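Beta2-bungarotoxin (Bungarus multicinctus, PDB 1BUN) pairs a phospholipase A2 subunit with a disulfide-linked Kunitz-type chain, and probably acts as a presynaptic neurotoxin that hydrolyses phosphatidylcholine. Local coordinates at residues 48-51 and 52-56. Numbering follows the deposited sequence.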
loop_
_atom_site.group_PDB
_atom_site.type_symbol
_atom_site.label_atom_id
_atom_site.label_comp_id
_atom_site.label_asym_id
_atom_site.label_seq_id
_atom_site.Cartn_x
_atom_site.Cartn_y
_atom_site.Cartn_z
ATOM N N LYS B 48 -1.327 -17.849 4.464
ATOM C CA LYS B 48 -2.002 -18.154 5.723
ATOM C C LYS B 48 -3.509 -18.091 5.611
ATOM O O LYS B 48 -4.192 -18.755 6.369
ATOM C CB LYS B 48 -1.647 -17.166 6.832
ATOM C CG LYS B 48 -0.232 -16.621 6.893
ATOM C CD LYS B 48 -0.196 -15.417 7.866
ATOM C CE LYS B 48 1.154 -14.681 7.836
ATOM N NZ LYS B 48 1.367 -13.909 6.580
ATOM N N SER B 49 -4.046 -17.249 4.736
ATOM C CA SER B 49 -5.494 -17.154 4.629
ATOM C C SER B 49 -6.054 -16.714 3.291
ATOM O O SER B 49 -5.323 -16.236 2.429
ATOM C CB SER B 49 -6.045 -16.260 5.738
ATOM O OG SER B 49 -5.592 -14.924 5.615
ATOM N N ASP B 50 -7.354 -16.936 3.122
ATOM C CA ASP B 50 -8.105 -16.576 1.916
ATOM C C ASP B 50 -7.931 -15.092 1.573
ATOM O O ASP B 50 -7.563 -14.742 0.458
ATOM C CB ASP B 50 -9.602 -16.871 2.140
ATOM C CG ASP B 50 -10.400 -16.937 0.839
ATOM O OD1 ASP B 50 -9.823 -17.261 -0.213
ATOM O OD2 ASP B 50 -11.621 -16.674 0.853
ATOM N N HIS B 51 -8.157 -14.230 2.559
ATOM C CA HIS B 51 -8.042 -12.786 2.392
ATOM C C HIS B 51 -6.684 -12.401 1.827
ATOM O O HIS B 51 -6.599 -11.652 0.861
ATOM C CB HIS B 51 -8.267 -12.078 3.732
ATOM C CG HIS B 51 -8.624 -10.634 3.592
ATOM N ND1 HIS B 51 -7.708 -9.634 3.339
ATOM C CD2 HIS B 51 -9.840 -10.025 3.614
ATOM C CE1 HIS B 51 -8.378 -8.476 3.208
ATOM N NE2 HIS B 51 -9.678 -8.654 3.366
ATOM N N LEU B 52 -5.628 -12.899 2.456
ATOM C CA LEU B 52 -4.251 -12.657 2.030
ATOM C C LEU B 52 -4.032 -13.176 0.587
ATOM O O LEU B 52 -3.381 -12.531 -0.264
ATOM C CB LEU B 52 -3.304 -13.380 2.996
ATOM C CG LEU B 52 -1.825 -13.193 2.678
ATOM C CD1 LEU B 52 -1.470 -11.722 2.851
ATOM C CD2 LEU B 52 -0.936 -14.096 3.531
ATOM N N CYS B 53 -4.581 -14.355 0.323
ATOM C CA CYS B 53 -4.473 -14.978 -0.979
ATOM C C CYS B 53 -5.211 -14.184 -2.061
ATOM O O CYS B 53 -4.654 -13.982 -3.140
ATOM C CB CYS B 53 -4.995 -16.413 -0.930
ATOM S SG CYS B 53 -5.040 -17.198 -2.557
ATOM N N ARG B 54 -6.432 -13.715 -1.796
ATOM C CA ARG B 54 -7.153 -12.957 -2.819
ATOM C C ARG B 54 -6.319 -11.728 -3.085
ATOM O O ARG B 54 -5.904 -11.451 -4.210
ATOM C CB ARG B 54 -8.520 -12.511 -2.333
ATOM C CG ARG B 54 -9.268 -13.523 -1.531
ATOM C CD ARG B 54 -10.719 -13.207 -1.538
ATOM N NE ARG B 54 -11.319 -13.571 -2.815
ATOM C CZ ARG B 54 -11.861 -14.767 -3.063
ATOM N NH1 ARG B 54 -11.870 -15.714 -2.108
ATOM N NH2 ARG B 54 -12.393 -15.015 -4.267
ATOM N N CYS B 55 -5.979 -11.061 -1.990
ATOM C CA CYS B 55 -5.172 -9.856 -2.006
ATOM C C CYS B 55 -3.986 -9.957 -2.943
ATOM O O CYS B 55 -3.729 -9.044 -3.723
ATOM C CB CYS B 55 -4.645 -9.588 -0.606
ATOM S SG CYS B 55 -3.917 -7.942 -0.430
ATOM N N GLU B 56 -3.277 -11.080 -2.858
ATOM C CA GLU B 56 -2.078 -11.312 -3.643
ATOM C C GLU B 56 -2.291 -11.836 -5.045
ATOM O O GLU B 56 -1.446 -11.604 -5.917
ATOM C CB GLU B 56 -1.157 -12.305 -2.920
ATOM C CG GLU B 56 -0.508 -11.827 -1.658
ATOM C CD GLU B 56 0.849 -11.217 -1.901
ATOM O OE1 GLU B 56 0.970 -10.332 -2.771
ATOM O OE2 GLU B 56 1.801 -11.603 -1.203
#
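Leu52 meets the residues just ahead of the helix: its CD2 methyl lies 3.8 Å from Lys48 NZ, the two side chains crossing at a slant, while its CB sits 3.8 Å from Ser49 OG. The ammonium finds its stronger partner in an acidic side chain of the phospholipase chain, and the methyl lies alongside it. One residue on, Cys53 N donates to the carbonyl of the N-cap residue, Ser49 O, at 2.9 Å, the first i to i+4 bond of the helix. With SG anti to the backbone N (chi1 174°), Cys53 reaches Cys32 in a disulfide that ties this C-terminal helix to strand 31-37 of the two-stranded sheet, as in the Kunitz/BPTI fold. Arg54 gives a worked example of an i to i+4 salt bridge, with Asp50, on the helix surface. Its chain bends at chi3 (76°) and brings NH1 3.1 Å from Asp50 OD2, which lies at the guanidinium edge, with Asp50 OD1 almost as near to NH1, at 3.2 Å. The carboxylate and guanidinium planes stand 85° apart; the hydrogen bond to OD2 is weak because it is bent. Cys55 N then bonds to His51 O at 3.0 Å, and Cys55 SG forms a disulfide with the phospholipase chain, covalently joining the two subunits.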